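Local coordinates for protein phosphoserine phosphatase (Homo sapiens, PDB 6HYY) that catalyses the magnesium-dependent hydrolysis of O-phosphoserine to serine and phosphate, the reaction that yields free L-serine, at residues K168-M180 with D187-V201. Sequence-based numbering, arbitrary orientation. Where two conformers were deposited one is given.
Sequences KKIIMIGDGATDM and DAFIGFGGNVIRQQV. With MG (magnesium ion), chain D; PO4 (phosphate ion), chain C.
Met172 and Phe189 pair in register where strands 170-174 and 188-192 run parallel, their axes 20° apart. The backbone ladder passes from Met172 N to Ala188 O, Ile190 N to Met172 O, Gly174 N to Ile190 O and Phe192 N to Gly174 O. Asp187 closes its start: its OD2 accepts Ile170 N through the anti lone pair (2.8 Å), while its own N donates to Ile170 O.

On one face of the sheet Ile173 and Ile190 lie side by side, and Ile171 CG2 meets Ile190 CD1 at 4.0 Å. On the other, Phe189, with CG anti to the backbone N (chi1 168°), extends its ring beneath the short helix 177-180. Met180 CA sits squarely over the ring centre, 3.6 Å from the centroid, in a CH-pi contact; Met180 CG packs on CE2, and Val201 CG1 meets the ring edge in plane.

Beyond the strands, Asp175 divides its carboxylate. OD1 binds magnesium at 2.3 Å, whereas OD2 accepts a hydrogen bond from a magnesium-bound water. In the Arg198 conformer given, one of two deposited, NE forms a salt bridge with Asp175 OD2, although its 2.5 Å length is doubtfully short. Another water joins Asp175 O, Phe192 O and Arg198 N. Asp179 OD2 accepts Gly176 N at 2.9 Å, while its OD1 pairs with Lys154.

With Asp16 and Asp18 completing the magnesium site, this is the GDxxxD acidic motif after a central strand of the Rossmann-like haloacid dehalogenase fold.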
ATOM      1  N   LYS A 168     -12.110 -13.651 -10.480  1.00 27.19           N
ATOM      2  CA  LYS A 168     -11.463 -14.858 -11.004  1.00 30.93           C
ATOM      3  C   LYS A 168      -9.971 -14.894 -10.716  1.00 30.25           C
ATOM      4  O   LYS A 168      -9.421 -15.951 -10.389  1.00 32.44           O
ATOM      5  CB  LYS A 168     -11.696 -15.001 -12.507  1.00 34.52           C
ATOM      6  CG  LYS A 168     -13.085 -14.675 -12.859  1.00 41.86           C
ATOM      7  CD  LYS A 168     -13.806 -15.950 -12.501  1.00 38.68           C
ATOM      8  CE  LYS A 168     -15.253 -15.789 -12.811  1.00 43.63           C
ATOM      9  NZ  LYS A 168     -15.402 -15.636 -14.225  1.00 34.39           N
ATOM     10  N   LYS A 169      -9.297 -13.758 -10.826  1.00 24.82           N
ATOM     11  CA  LYS A 169      -7.842 -13.765 -10.781  1.00 22.73           C
ATOM     12  C   LYS A 169      -7.395 -12.426 -10.201  1.00 21.04           C
ATOM     13  O   LYS A 169      -7.417 -11.413 -10.903  1.00 25.35           O
ATOM     14  CB  LYS A 169      -7.255 -13.996 -12.164  1.00 23.55           C
ATOM     15  CG  LYS A 169      -5.731 -14.068 -12.160  1.00 29.28           C
ATOM     16  CD  LYS A 169      -5.220 -14.969 -13.267  1.00 40.00           C
ATOM     17  CE  LYS A 169      -3.858 -15.552 -12.928  1.00 43.80           C
ATOM     18  NZ  LYS A 169      -3.327 -16.367 -14.068  1.00 51.00           N
ATOM     19  N   ILE A 170      -6.996 -12.439  -8.931  1.00 21.52           N
ATOM     20  CA  ILE A 170      -6.503 -11.256  -8.229  1.00 19.68           C
ATOM     21  C   ILE A 170      -4.984 -11.333  -8.135  1.00 21.83           C
ATOM     22  O   ILE A 170      -4.426 -12.318  -7.637  1.00 22.09           O
ATOM     23  CB  ILE A 170      -7.112 -11.141  -6.824  1.00 22.62           C
ATOM     24  CG1 ILE A 170      -8.624 -11.137  -6.873  1.00 25.85           C
ATOM     25  CG2 ILE A 170      -6.648  -9.860  -6.130  1.00 23.04           C
ATOM     26  CD1 ILE A 170      -9.230 -11.171  -5.474  1.00 26.90           C
ATOM     27  N   ILE A 171      -4.302 -10.272  -8.559  1.00 19.33           N
ATOM     28  CA  ILE A 171      -2.849 -10.183  -8.464  1.00 19.70           C
ATOM     29  C   ILE A 171      -2.508  -9.165  -7.389  1.00 20.43           C
ATOM     30  O   ILE A 171      -3.095  -8.075  -7.355  1.00 21.99           O
ATOM     31  CB  ILE A 171      -2.220  -9.779  -9.807  1.00 21.63           C
ATOM     32  CG1 ILE A 171      -2.555 -10.831 -10.882  1.00 28.04           C
ATOM     33  CG2 ILE A 171      -0.701  -9.589  -9.663  1.00 24.16           C
ATOM     34  CD1 ILE A 171      -1.873 -10.595 -12.209  1.00 31.69           C
ATOM     35  N   MET A 172      -1.582  -9.526  -6.504  1.00 17.90           N
ATOM     36  CA  MET A 172      -1.023  -8.596  -5.521  1.00 19.65           C
ATOM     37  C   MET A 172       0.321  -8.072  -6.027  1.00 18.46           C
ATOM     38  O   MET A 172       1.130  -8.859  -6.517  1.00 19.31           O
ATOM     39  CB  MET A 172      -0.816  -9.294  -4.178  1.00 17.70           C
ATOM     40  CG  MET A 172      -0.151  -8.424  -3.129  1.00 20.86           C
ATOM     41  SD  MET A 172      -1.350  -7.316  -2.359  1.00 24.66           S
ATOM     42  CE  MET A 172      -0.333  -5.922  -1.844  1.00 22.82           C
ATOM     43  N   ILE A 173       0.534  -6.755  -5.941  1.00 16.56           N
ATOM     44  CA  ILE A 173       1.783  -6.117  -6.375  1.00 17.93           C
ATOM     45  C   ILE A 173       2.342  -5.312  -5.224  1.00 18.67           C
ATOM     46  O   ILE A 173       1.656  -4.438  -4.690  1.00 17.90           O
ATOM     47  CB  ILE A 173       1.563  -5.217  -7.601  1.00 16.66           C
ATOM     48  CG1 ILE A 173       1.004  -6.048  -8.765  1.00 19.23           C
ATOM     49  CG2 ILE A 173       2.895  -4.504  -7.974  1.00 20.12           C
ATOM     50  CD1 ILE A 173       0.874  -5.307 -10.099  1.00 22.91           C
ATOM     51  N   GLY A 174       3.588  -5.601  -4.844  1.00 17.80           N
ATOM     52  CA  GLY A 174       4.181  -4.860  -3.739  1.00 17.11           C
ATOM     53  C   GLY A 174       5.652  -5.176  -3.587  1.00 19.40           C
ATOM     54  O   GLY A 174       6.199  -6.062  -4.252  1.00 19.17           O
ATOM     55  N   ASP A 175       6.293  -4.405  -2.712  1.00 19.99           N
ATOM     56  CA  ASP A 175       7.740  -4.471  -2.564  1.00 18.15           C
ATOM     57  C   ASP A 175       8.213  -5.385  -1.449  1.00 24.83           C
ATOM     58  O   ASP A 175       9.388  -5.769  -1.454  1.00 22.46           O
ATOM     59  CB  ASP A 175       8.305  -3.067  -2.303  1.00 20.04           C
ATOM     60  CG  ASP A 175       7.873  -2.509  -0.962  1.00 25.20           C
ATOM     61  OD1 ASP A 175       6.659  -2.389  -0.738  1.00 24.88           O
ATOM     62  OD2 ASP A 175       8.745  -2.185  -0.113  1.00 26.67           O
ATOM     63  N   GLY A 176       7.344  -5.760  -0.506  1.00 20.94           N
ATOM     64  CA  GLY A 176       7.778  -6.327   0.751  1.00 23.91           C
ATOM     65  C   GLY A 176       7.310  -7.757   0.969  1.00 23.12           C
ATOM     66  O   GLY A 176       6.469  -8.287   0.240  1.00 22.62           O
ATOM     67  N   ALA A 177       7.871  -8.374   2.011  1.00 22.58           N
ATOM     68  CA  ALA A 177       7.501  -9.752   2.315  1.00 25.59           C
ATOM     69  C   ALA A 177       6.025  -9.880   2.686  1.00 24.46           C
ATOM     70  O   ALA A 177       5.392 -10.893   2.347  1.00 25.00           O
ATOM     71  CB  ALA A 177       8.398 -10.293   3.433  1.00 24.80           C
ATOM     72  N   THR A 178       5.448  -8.870   3.350  1.00 25.00           N
ATOM     73  CA  THR A 178       4.024  -8.942   3.673  1.00 25.33           C
ATOM     74  C   THR A 178       3.161  -8.947   2.418  1.00 27.17           C
ATOM     75  O   THR A 178       2.069  -9.520   2.426  1.00 25.58           O
ATOM     76  CB  THR A 178       3.603  -7.803   4.601  1.00 30.28           C
ATOM     77  OG1 THR A 178       3.713  -6.538   3.927  1.00 32.03           O
ATOM     78  CG2 THR A 178       4.455  -7.808   5.861  1.00 33.15           C
ATOM     79  N   ASP A 179       3.633  -8.339   1.330  1.00 22.62           N
ATOM     80  CA  ASP A 179       2.920  -8.427   0.058  1.00 19.27           C
ATOM     81  C   ASP A 179       3.048  -9.818  -0.549  1.00 24.39           C
ATOM     82  O   ASP A 179       2.059 -10.408  -1.014  1.00 21.35           O
ATOM     83  CB  ASP A 179       3.465  -7.354  -0.894  1.00 20.02           C
ATOM     84  CG  ASP A 179       3.435  -5.998  -0.271  1.00 25.65           C
ATOM     85  OD1 ASP A 179       2.335  -5.550   0.077  1.00 24.05           O
ATOM     86  OD2 ASP A 179       4.509  -5.373  -0.102  1.00 26.68           O
ATOM     87  N   MET A 180       4.268 -10.360  -0.557  1.00 22.85           N
ATOM     88  CA  MET A 180       4.484 -11.709  -1.060  1.00 22.38           C
ATOM     89  C   MET A 180       3.636 -12.718  -0.298  1.00 23.11           C
ATOM     90  O   MET A 180       3.099 -13.659  -0.891  1.00 25.07           O
ATOM     91  CB  MET A 180       5.967 -12.069  -0.961  1.00 25.59           C
ATOM     92  CG  MET A 180       6.367 -13.269  -1.781  1.00 27.61           C
ATOM     93  SD  MET A 180       8.181 -13.343  -1.858  1.00 33.12           S
ATOM     94  CE  MET A 180       8.567 -13.287  -0.119  1.00 40.47           C
ATOM     95  N   ASP A 187      -4.113 -14.702  -6.252  1.00 19.61           N
ATOM     96  CA  ASP A 187      -3.814 -15.764  -7.203  1.00 21.23           C
ATOM     97  C   ASP A 187      -2.404 -15.663  -7.772  1.00 25.26           C
ATOM     98  O   ASP A 187      -1.854 -16.673  -8.229  1.00 26.57           O
ATOM     99  CB  ASP A 187      -4.864 -15.755  -8.311  1.00 23.54           C
ATOM    100  CG  ASP A 187      -6.249 -15.970  -7.763  1.00 26.88           C
ATOM    101  OD1 ASP A 187      -6.497 -17.058  -7.172  1.00 28.53           O
ATOM    102  OD2 ASP A 187      -7.081 -15.054  -7.859  1.00 24.53           O
ATOM    103  N   ALA A 188      -1.789 -14.481  -7.720  1.00 22.31           N
ATOM    104  CA  ALA A 188      -0.410 -14.316  -8.142  1.00 22.14           C
ATOM    105  C   ALA A 188       0.153 -13.108  -7.414  1.00 19.43           C
ATOM    106  O   ALA A 188      -0.588 -12.277  -6.885  1.00 19.30           O
ATOM    107  CB  ALA A 188      -0.287 -14.129  -9.658  1.00 22.67           C
ATOM    108  N   PHE A 189       1.478 -13.040  -7.382  1.00 20.35           N
ATOM    109  CA  PHE A 189       2.190 -11.930  -6.773  1.00 21.18           C
ATOM    110  C   PHE A 189       3.260 -11.434  -7.734  1.00 22.46           C
ATOM    111  O   PHE A 189       3.997 -12.231  -8.332  1.00 24.58           O
ATOM    112  CB  PHE A 189       2.813 -12.347  -5.431  1.00 19.90           C
ATOM    113  CG  PHE A 189       3.803 -11.344  -4.887  1.00 19.15           C
ATOM    114  CD1 PHE A 189       3.375 -10.126  -4.360  1.00 20.30           C
ATOM    115  CD2 PHE A 189       5.159 -11.618  -4.919  1.00 23.73           C
ATOM    116  CE1 PHE A 189       4.297  -9.191  -3.877  1.00 20.15           C
ATOM    117  CE2 PHE A 189       6.085 -10.690  -4.430  1.00 21.67           C
ATOM    118  CZ  PHE A 189       5.644  -9.500  -3.892  1.00 20.90           C
ATOM    119  N   ILE A 190       3.354 -10.111  -7.882  1.00 19.50           N
ATOM    120  CA  ILE A 190       4.456  -9.486  -8.598  1.00 20.80           C
ATOM    121  C   ILE A 190       5.197  -8.582  -7.622  1.00 18.71           C
ATOM    122  O   ILE A 190       4.627  -7.615  -7.106  1.00 19.86           O
ATOM    123  CB  ILE A 190       3.978  -8.684  -9.815  1.00 19.54           C
ATOM    124  CG1 ILE A 190       3.149  -9.577 -10.747  1.00 22.77           C
ATOM    125  CG2 ILE A 190       5.193  -8.113 -10.535  1.00 22.25           C
ATOM    126  CD1 ILE A 190       2.486  -8.822 -11.901  1.00 25.34           C
ATOM    127  N   GLY A 191       6.475  -8.885  -7.382  1.00 20.59           N
ATOM    128  CA  GLY A 191       7.288  -8.024  -6.542  1.00 18.45           C
ATOM    129  C   GLY A 191       7.758  -6.794  -7.289  1.00 19.05           C
ATOM    130  O   GLY A 191       7.921  -6.804  -8.509  1.00 20.79           O
ATOM    131  N   PHE A 192       7.937  -5.707  -6.542  1.00 19.09           N
ATOM    132  CA  PHE A 192       8.291  -4.418  -7.136  1.00 18.93           C
ATOM    133  C   PHE A 192       9.501  -3.809  -6.447  1.00 21.04           C
ATOM    134  O   PHE A 192       9.456  -3.525  -5.246  1.00 20.85           O
ATOM    135  CB  PHE A 192       7.111  -3.445  -7.065  1.00 21.84           C
ATOM    136  CG  PHE A 192       7.424  -2.123  -7.693  1.00 19.77           C
ATOM    137  CD1 PHE A 192       7.506  -2.007  -9.078  1.00 21.20           C
ATOM    138  CD2 PHE A 192       7.655  -1.013  -6.912  1.00 20.32           C
ATOM    139  CE1 PHE A 192       7.817  -0.817  -9.671  1.00 22.12           C
ATOM    140  CE2 PHE A 192       7.984   0.211  -7.512  1.00 19.12           C
ATOM    141  CZ  PHE A 192       8.056   0.301  -8.885  1.00 20.12           C
ATOM    142  N   GLY A 193      10.536  -3.515  -7.231  1.00 21.98           N
ATOM    143  CA  GLY A 193      11.767  -2.986  -6.667  1.00 22.35           C
ATOM    144  C   GLY A 193      12.178  -1.633  -7.221  1.00 25.92           C
ATOM    145  O   GLY A 193      13.351  -1.254  -7.146  1.00 25.90           O
ATOM    146  N   GLY A 194      11.224  -0.880  -7.767  1.00 22.32           N
ATOM    147  CA  GLY A 194      11.565   0.402  -8.374  1.00 23.23           C
ATOM    148  C   GLY A 194      12.024   1.456  -7.391  1.00 28.41           C
ATOM    149  O   GLY A 194      12.755   2.386  -7.761  1.00 28.36           O
ATOM    150  N   ASN A 195      11.604   1.353  -6.132  1.00 21.66           N
ATOM    151  CA  ASN A 195      12.003   2.326  -5.127  1.00 20.85           C
ATOM    152  C   ASN A 195      13.128   1.803  -4.244  1.00 25.88           C
ATOM    153  O   ASN A 195      14.183   2.435  -4.130  1.00 33.66           O
ATOM    154  CB  ASN A 195      10.793   2.756  -4.294  1.00 21.99           C
ATOM    155  CG  ASN A 195       9.847   3.623  -5.099  1.00 24.42           C
ATOM    156  OD1 ASN A 195      10.267   4.614  -5.704  1.00 25.66           O
ATOM    157  ND2 ASN A 195       8.580   3.236  -5.152  1.00 21.38           N
ATOM    158  N   VAL A 196      12.920   0.671  -3.596  1.00 23.87           N
ATOM    159  CA  VAL A 196      13.988  -0.009  -2.873  1.00 25.15           C
ATOM    160  C   VAL A 196      13.792  -1.495  -3.105  1.00 26.00           C
ATOM    161  O   VAL A 196      12.661  -1.994  -3.094  1.00 28.68           O
ATOM    162  CB  VAL A 196      13.995   0.348  -1.371  1.00 30.62           C
ATOM    163  CG1 VAL A 196      14.995  -0.528  -0.604  1.00 30.80           C
ATOM    164  CG2 VAL A 196      14.329   1.820  -1.165  1.00 35.94           C
ATOM    165  N   ILE A 197      14.869  -2.187  -3.421  1.00 20.01           N
ATOM    166  CA  ILE A 197      14.798  -3.611  -3.683  1.00 18.54           C
ATOM    167  C   ILE A 197      14.911  -4.328  -2.354  1.00 22.81           C
ATOM    168  O   ILE A 197      15.913  -4.194  -1.653  1.00 24.70           O
ATOM    169  CB  ILE A 197      15.918  -4.049  -4.636  1.00 22.01           C
ATOM    170  CG1 ILE A 197      15.684  -3.440  -6.026  1.00 23.59           C
ATOM    171  CG2 ILE A 197      16.038  -5.573  -4.649  1.00 22.36           C
ATOM    172  CD1 ILE A 197      16.841  -3.628  -6.990  1.00 32.62           C
ATOM    173  N   ARG A 198      13.899  -5.108  -2.003  0.59 20.07           N
ATOM    174  CA  ARG A 198      14.020  -5.985  -0.847  0.59 21.04           C
ATOM    175  C   ARG A 198      14.493  -7.334  -1.374  0.59 22.74           C
ATOM    176  O   ARG A 198      13.730  -8.064  -2.003  0.59 21.67           O
ATOM    177  CB  ARG A 198      12.701  -6.055  -0.086  0.59 21.04           C
ATOM    178  CG  ARG A 198      12.493  -4.809   0.781  0.59 24.79           C
ATOM    179  CD  ARG A 198      11.042  -4.407   0.964  0.59 28.64           C
ATOM    180  NE  ARG A 198      10.882  -2.954   0.947  0.59 30.73           N
ATOM    181  CZ  ARG A 198      11.041  -2.157   1.999  0.59 31.85           C
ATOM    182  NH1 ARG A 198      11.370  -2.657   3.175  0.59 37.40           N
ATOM    183  NH2 ARG A 198      10.873  -0.848   1.873  0.59 35.43           N
ATOM    184  N   GLN A 199      15.780  -7.631  -1.171  1.00 24.06           N
ATOM    185  CA  GLN A 199      16.406  -8.764  -1.847  1.00 22.15           C
ATOM    186  C   GLN A 199      15.717 -10.083  -1.537  1.00 24.99           C
ATOM    187  O   GLN A 199      15.659 -10.960  -2.402  1.00 27.94           O
ATOM    188  CB  GLN A 199      17.895  -8.837  -1.474  1.00 27.57           C
ATOM    189  CG  GLN A 199      18.700  -9.827  -2.326  1.00 33.65           C
ATOM    190  CD  GLN A 199      18.741  -9.445  -3.804  1.00 37.39           C
ATOM    191  OE1 GLN A 199      18.780  -8.263  -4.157  1.00 37.27           O
ATOM    192  NE2 GLN A 199      18.731 -10.451  -4.676  1.00 45.34           N
ATOM    193  N   GLN A 200      15.168 -10.244  -0.338  1.00 22.88           N
ATOM    194  CA  GLN A 200      14.519 -11.520  -0.064  1.00 27.90           C
ATOM    195  C   GLN A 200      13.267 -11.692  -0.916  1.00 30.40           C
ATOM    196  O   GLN A 200      12.921 -12.824  -1.283  1.00 30.80           O
ATOM    197  CB  GLN A 200      14.240 -11.663   1.429  1.00 30.68           C
ATOM    198  CG  GLN A 200      12.980 -11.030   1.958  1.00 38.82           C
ATOM    199  CD  GLN A 200      12.750 -11.390   3.420  1.00 42.91           C
ATOM    200  OE1 GLN A 200      13.381 -12.316   3.955  1.00 41.09           O
ATOM    201  NE2 GLN A 200      11.866 -10.650   4.079  1.00 40.34           N
ATOM    202  N   VAL A 201      12.615 -10.593  -1.295  1.00 22.23           N
ATOM    203  CA  VAL A 201      11.491 -10.697  -2.230  1.00 23.76           C
ATOM    204  C   VAL A 201      11.996 -10.976  -3.641  1.00 28.20           C
ATOM    205  O   VAL A 201      11.472 -11.851  -4.343  1.00 32.40           O
ATOM    206  CB  VAL A 201      10.615  -9.430  -2.177  1.00 27.72           C
ATOM    207  CG1 VAL A 201       9.456  -9.532  -3.172  1.00 25.87           C
ATOM    208  CG2 VAL A 201      10.088  -9.208  -0.774  1.00 26.70           C
TER
HETATM  209 MG    MG D 302       5.387  -1.571   0.958  1.00 17.11          MG
HETATM  210  P   PO4 C 301       6.971  -5.195   4.655  1.00 30.54           P
HETATM  211  O1  PO4 C 301       6.412  -3.816   4.420  1.00 45.01           O
HETATM  212  O2  PO4 C 301       6.371  -6.163   3.674  1.00 33.74           O
HETATM  213  O3  PO4 C 301       8.474  -5.160   4.504  1.00 44.76           O
HETATM  214  O4  PO4 C 301       6.669  -5.633   6.070  1.00 49.05           O
HETATM  215  O   HOH W   1      11.285  -5.170  -3.404  1.00 21.85           O
HETATM  216  O   HOH W   2       7.350  -1.080   1.928  1.00 29.97           O
HETATM  217  O   HOH W   3       5.171  -3.613   1.827  1.00 24.79           O
HETATM  218  O   HOH W   4       4.818  -1.259   2.889  1.00 33.61           O